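Local structure of uncharacterized protein (Pseudomonas aeruginosa, 4O5P) at residues Arg307-Glu311 with Arg367-Val371; Arg330-Leu334 with His409-Glu413. The protein probably hydrolyses phospholipids of target-cell membranes as the type VI secretion effector Tle1, a phospholipase related to the alpha/beta hydrolases. All coordinates share one frame; numbering follows the deposited sequence.

Interaction 1 of 2, residues Arg307-Glu311 with Arg367-Val371; sequences RLPDE and RKWTV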
loop_
_atom_site.group_PDB
_atom_site.type_symbol
_atom_site.label_atom_id
_atom_site.label_comp_id
_atom_site.label_asym_id
_atom_site.label_seq_id
_atom_site.Cartn_x
_atom_site.Cartn_y
_atom_site.Cartn_z
ATOM N N ARG A 307 -12.307 6.143 0.388
ATOM C CA ARG A 307 -13.057 7.030 1.266
ATOM C C ARG A 307 -13.446 6.265 2.528
ATOM O O ARG A 307 -14.049 5.190 2.434
ATOM C CB ARG A 307 -14.318 7.467 0.529
ATOM C CG ARG A 307 -15.074 8.574 1.184
ATOM C CD ARG A 307 -16.494 8.666 0.604
ATOM N NE ARG A 307 -17.298 9.493 1.487
ATOM C CZ ARG A 307 -17.326 10.820 1.429
ATOM N NH1 ARG A 307 -16.617 11.461 0.494
ATOM N NH2 ARG A 307 -18.067 11.502 2.293
ATOM N N LEU A 308 -13.094 6.785 3.702
ATOM C CA LEU A 308 -13.384 6.045 4.932
ATOM C C LEU A 308 -14.910 5.896 5.089
ATOM O O LEU A 308 -15.666 6.701 4.535
ATOM C CB LEU A 308 -12.769 6.734 6.149
ATOM C CG LEU A 308 -11.251 6.834 6.354
ATOM C CD1 LEU A 308 -10.988 7.537 7.666
ATOM C CD2 LEU A 308 -10.546 5.493 6.377
ATOM N N PRO A 309 -15.364 4.839 5.791
ATOM C CA PRO A 309 -16.817 4.644 5.951
ATOM C C PRO A 309 -17.505 5.847 6.591
ATOM O O PRO A 309 -16.993 6.404 7.574
ATOM C CB PRO A 309 -16.908 3.437 6.898
ATOM C CG PRO A 309 -15.704 2.628 6.581
ATOM C CD PRO A 309 -14.603 3.671 6.275
ATOM N N ASP A 310 -18.639 6.248 6.022
ATOM C CA ASP A 310 -19.436 7.323 6.591
ATOM C C ASP A 310 -20.526 6.743 7.480
ATOM O O ASP A 310 -21.199 5.776 7.115
ATOM C CB ASP A 310 -20.055 8.195 5.499
ATOM C CG ASP A 310 -19.217 9.419 5.191
ATOM O OD1 ASP A 310 -18.597 9.974 6.131
ATOM O OD2 ASP A 310 -19.188 9.838 4.021
ATOM N N GLU A 311 -20.674 7.334 8.656
ATOM C CA GLU A 311 -21.689 6.910 9.597
ATOM C C GLU A 311 -23.037 7.480 9.170
ATOM O O GLU A 311 -23.100 8.538 8.531
ATOM C CB GLU A 311 -21.328 7.377 11.007
ATOM C CG GLU A 311 -19.956 6.902 11.502
ATOM C CD GLU A 311 -19.796 5.380 11.489
ATOM O OE1 GLU A 311 -20.815 4.650 11.540
ATOM O OE2 GLU A 311 -18.639 4.908 11.424
ATOM N N ARG A 367 -13.299 13.208 8.501
ATOM C CA ARG A 367 -14.388 12.614 9.273
ATOM C C ARG A 367 -14.104 12.530 10.782
ATOM O O ARG A 367 -12.968 12.280 11.181
ATOM C CB ARG A 367 -14.607 11.208 8.722
ATOM C CG ARG A 367 -15.844 10.567 9.214
ATOM C CD ARG A 367 -15.500 9.551 10.282
ATOM N NE ARG A 367 -16.121 8.294 9.971
ATOM C CZ ARG A 367 -16.418 7.370 10.867
ATOM N NH1 ARG A 367 -16.150 7.563 12.156
ATOM N NH2 ARG A 367 -16.985 6.261 10.454
ATOM N N LYS A 368 -15.137 12.703 11.616
ATOM C CA LYS A 368 -14.980 12.609 13.074
ATOM C C LYS A 368 -14.175 11.369 13.484
ATOM O O LYS A 368 -14.243 10.333 12.828
ATOM C CB LYS A 368 -16.354 12.583 13.783
ATOM C CG LYS A 368 -17.255 11.403 13.398
ATOM C CD LYS A 368 -18.586 11.439 14.162
ATOM C CE LYS A 368 -19.505 10.301 13.738
ATOM N NZ LYS A 368 -20.851 10.357 14.383
ATOM N N TRP A 369 -13.386 11.487 14.544
ATOM C CA TRP A 369 -12.664 10.339 15.101
ATOM C C TRP A 369 -11.601 9.774 14.163
ATOM O O TRP A 369 -11.128 8.655 14.387
ATOM C CB TRP A 369 -13.623 9.196 15.481
ATOM C CG TRP A 369 -14.847 9.616 16.249
ATOM C CD1 TRP A 369 -14.980 10.708 17.063
ATOM C CD2 TRP A 369 -16.117 8.953 16.258
ATOM N NE1 TRP A 369 -16.257 10.749 17.590
ATOM C CE2 TRP A 369 -16.969 9.681 17.112
ATOM C CE3 TRP A 369 -16.615 7.803 15.625
ATOM C CZ2 TRP A 369 -18.301 9.304 17.343
ATOM C CZ3 TRP A 369 -17.928 7.434 15.861
ATOM C CH2 TRP A 369 -18.754 8.181 16.712
ATOM N N THR A 370 -11.230 10.526 13.124
ATOM C CA THR A 370 -10.138 10.107 12.236
ATOM C C THR A 370 -9.075 11.204 12.134
ATOM O O THR A 370 -9.410 12.388 12.057
ATOM C CB THR A 370 -10.655 9.703 10.838
ATOM O OG1 THR A 370 -11.138 10.855 10.132
ATOM C CG2 THR A 370 -11.794 8.692 10.974
ATOM N N VAL A 371 -7.801 10.820 12.135
ATOM C CA VAL A 371 -6.717 11.805 12.213
ATOM C C VAL A 371 -5.580 11.364 11.298
ATOM O O VAL A 371 -5.382 10.172 11.095
ATOM C CB VAL A 371 -6.269 12.010 13.702
ATOM C CG1 VAL A 371 -5.799 10.701 14.318
ATOM C CG2 VAL A 371 -5.206 13.081 13.832
#

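Interaction 2 of 2, residues Arg330-Leu334 with His409-Glu413; sequences RCVHL and HMYAE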
loop_
_atom_site.group_PDB
_atom_site.type_symbol
_atom_site.label_atom_id
_atom_site.label_comp_id
_atom_site.label_asym_id
_atom_site.label_seq_id
_atom_site.Cartn_x
_atom_site.Cartn_y
_atom_site.Cartn_z
ATOM N N ARG A 330 -12.571 4.811 15.206
ATOM C CA ARG A 330 -11.269 5.480 15.283
ATOM C C ARG A 330 -10.372 5.070 14.111
ATOM O O ARG A 330 -10.148 3.880 13.877
ATOM C CB ARG A 330 -10.571 5.117 16.599
ATOM C CG ARG A 330 -9.172 5.733 16.783
ATOM C CD ARG A 330 -9.240 7.252 16.934
ATOM N NE ARG A 330 -7.935 7.827 17.254
ATOM C CZ ARG A 330 -7.641 9.118 17.112
ATOM N NH1 ARG A 330 -8.550 9.953 16.629
ATOM N NH2 ARG A 330 -6.440 9.569 17.433
ATOM N N CYS A 331 -9.852 6.060 13.389
ATOM C CA CYS A 331 -8.865 5.794 12.350
ATOM C C CYS A 331 -7.670 6.736 12.462
ATOM O O CYS A 331 -7.835 7.957 12.545
ATOM C CB CYS A 331 -9.480 5.906 10.955
ATOM S SG CYS A 331 -8.285 5.619 9.598
ATOM N N VAL A 332 -6.470 6.158 12.482
ATOM C CA VAL A 332 -5.237 6.937 12.510
ATOM C C VAL A 332 -4.426 6.638 11.240
ATOM O O VAL A 332 -4.128 5.483 10.968
ATOM C CB VAL A 332 -4.383 6.574 13.729
ATOM C CG1 VAL A 332 -3.003 7.221 13.610
ATOM C CG2 VAL A 332 -5.094 6.977 15.058
ATOM N N HIS A 333 -4.073 7.668 10.470
ATOM C CA HIS A 333 -3.289 7.473 9.243
ATOM C C HIS A 333 -1.983 8.259 9.313
ATOM O O HIS A 333 -1.991 9.475 9.332
ATOM C CB HIS A 333 -4.086 7.971 8.037
ATOM C CG HIS A 333 -3.499 7.594 6.708
ATOM N ND1 HIS A 333 -3.774 8.299 5.556
ATOM C CD2 HIS A 333 -2.694 6.569 6.336
ATOM C CE1 HIS A 333 -3.166 7.725 4.531
ATOM N NE2 HIS A 333 -2.501 6.675 4.977
ATOM N N LEU A 334 -0.868 7.548 9.326
ATOM C CA LEU A 334 0.444 8.148 9.365
ATOM C C LEU A 334 0.965 8.122 7.941
ATOM O O LEU A 334 1.003 7.052 7.325
ATOM C CB LEU A 334 1.344 7.304 10.274
ATOM C CG LEU A 334 0.797 7.072 11.686
ATOM C CD1 LEU A 334 1.805 6.342 12.538
ATOM C CD2 LEU A 334 0.367 8.401 12.354
ATOM N N HIS A 409 4.013 5.078 17.749
ATOM C CA HIS A 409 2.884 5.986 17.771
ATOM C C HIS A 409 1.634 5.148 17.517
ATOM O O HIS A 409 0.628 5.274 18.241
ATOM C CB HIS A 409 3.067 7.105 16.737
ATOM C CG HIS A 409 1.935 8.083 16.678
ATOM N ND1 HIS A 409 1.916 9.140 15.793
ATOM C CD2 HIS A 409 0.780 8.166 17.386
ATOM C CE1 HIS A 409 0.797 9.825 15.953
ATOM N NE2 HIS A 409 0.087 9.250 16.908
HETATM N N MSE A 410 1.731 4.236 16.545
HETATM C CA MSE A 410 0.546 3.529 16.106
HETATM C C MSE A 410 0.142 2.655 17.266
HETATM O O MSE A 410 -1.047 2.571 17.623
HETATM C CB MSE A 410 0.821 2.685 14.843
HETATM C CG MSE A 410 -0.447 2.022 14.310
HETATM SE SE MSE A 410 -1.704 3.349 13.616
HETATM C CE MSE A 410 -0.901 3.539 11.864
ATOM N N TYR A 411 1.158 2.082 17.915
ATOM C CA TYR A 411 0.914 1.192 19.027
ATOM C C TYR A 411 0.088 1.934 20.064
ATOM O O TYR A 411 -0.965 1.443 20.510
ATOM C CB TYR A 411 2.245 0.723 19.617
ATOM C CG TYR A 411 2.102 -0.113 20.856
ATOM C CD1 TYR A 411 1.965 -1.490 20.780
ATOM C CD2 TYR A 411 2.117 0.480 22.112
ATOM C CE1 TYR A 411 1.843 -2.257 21.941
ATOM C CE2 TYR A 411 1.993 -0.264 23.256
ATOM C CZ TYR A 411 1.854 -1.623 23.176
ATOM O OH TYR A 411 1.726 -2.338 24.352
ATOM N N ALA A 412 0.524 3.152 20.392
ATOM C CA ALA A 412 -0.097 3.874 21.496
ATOM C C ALA A 412 -1.541 4.143 21.130
ATOM O O ALA A 412 -2.451 3.942 21.957
ATOM C CB ALA A 412 0.647 5.174 21.793
ATOM N N GLU A 413 -1.762 4.526 19.869
ATOM C CA GLU A 413 -3.105 4.888 19.428
ATOM C C GLU A 413 -3.971 3.659 19.576
ATOM O O GLU A 413 -5.057 3.725 20.161
ATOM C CB GLU A 413 -3.111 5.367 17.964
ATOM C CG GLU A 413 -2.338 6.674 17.735
ATOM C CD GLU A 413 -3.160 7.885 18.088
ATOM O OE1 GLU A 413 -2.691 9.013 17.803
ATOM O OE2 GLU A 413 -4.287 7.711 18.634
HETATM O O HOH W 1 -6.433 6.056 19.101
HETATM O O HOH W 2 -4.004 11.442 17.924
#

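Interaction 1 of 2, residues Arg307-Glu311 with Arg367-Val371
R367 reaches from a type II beta turn, R367 to T370, to the loop segment 307-311; the turn leads into strand 370-375 of the central sheet of an alpha/beta-hydrolase-like domain. Hydrogen bonding carries the contact. The guanidinium meets the backbone carbonyl of P309 side-on with two nitrogens: R367 NE lies 3.2 Å from P309 O, nearly in line with the C=O bond, and R367 NH2 lies 2.9 Å from P309 O, above the carbonyl plane. Proline suits the place through its rigid ring, which packs on A247, N248 and Q251 of helix 238-254. R367 CG stands anti to the backbone N (chi1 -169°), and bends further out turn the chain so that NH1 goes to L328 O.

The charged partner is E311. Its carboxylate is nearly perpendicular to the guanidinium (86°) and forms a salt bridge through OE2 to R367 NH2, modelled closer than a real bond allows, so its exact geometry is doubtful; E311 CG lies over one guanidinium face. Both E311 oxygens also accept backbone N-H groups, of F327 and L328, which probably helps to keep the carboxylate ionised. D310 is turned to R307 and R351 instead.

Apolar packing is small: L308 and T370 meet tip to tip, CD1 to CG2 at 3.6 Å, beside I349 and C331. Within the turn, R367 O accepts from T370 N at 3.1 Å and, on the same face of its plane, from T370 OG1 at 2.5 Å.

Interaction 2 of 2, residues Arg330-Leu334 with His409-Glu413
Helix 403-416 packs on the central sheet of the hydrolase domain, and here its segment 409-413 runs almost antiparallel (175°) to strand 331-334, with 9.9 Å between the axes. V332 and L334, alternate residues of the strand, turn their side chains to the helix. L334 CD2 touches the H409 ring obliquely, 3.8 Å from H409 ND1. M410, a selenomethionine, starts out beside the contact, but the bend at chi2 places its SE 4.1 Å from V332 CG1, and the bend at chi3 carries the methyl M410 CE to 3.9 Å from L334 CG; the long, flexible, unbranched chain can follow the surface between helix and strand.

The polar end belongs to E413. R330 NH2 gives E413 OE2 a nearly straight bond, 3.1 Å and 176°, in the guanidinium plane but from above the carboxylate plane. H409 NE2, one helical turn back, donates to E413 OE1 at 2.9 Å on its anti lone pair, while H409 ND1 pairs with Y375 OH. One water bridges R330 NE to E413 OE2 and E413 O. V332 CG2 lies against the carboxylate carbon CD, so the apolar layer continues up to the salt bridge. Such packing of a helix along parallel strands is typical of the alpha/beta-hydrolase fold.

Interactions 1 and 2 are joined through neighbouring parallel strands, 331-336 and 370-375, and their centres lie about 14 Å apart. The strands are laced by backbone pairs: V371 N lies 2.9 Å from C331 O, and V371 O lies 2.9 Å from H333 N, both probable hydrogen bonds. Side chains meet too, with V371 CG1 packing 3.4 Å from R330 NH2. Alternation along the strands separates the contacts: T370 and C331 pack with L308, whereas V332 and L334 serve helix 403-416. A possible Ser-His-Asp triad, S237, H379 and D281, lies near L334 without touching it, which places interaction 2 close to the presumed catalytic centre.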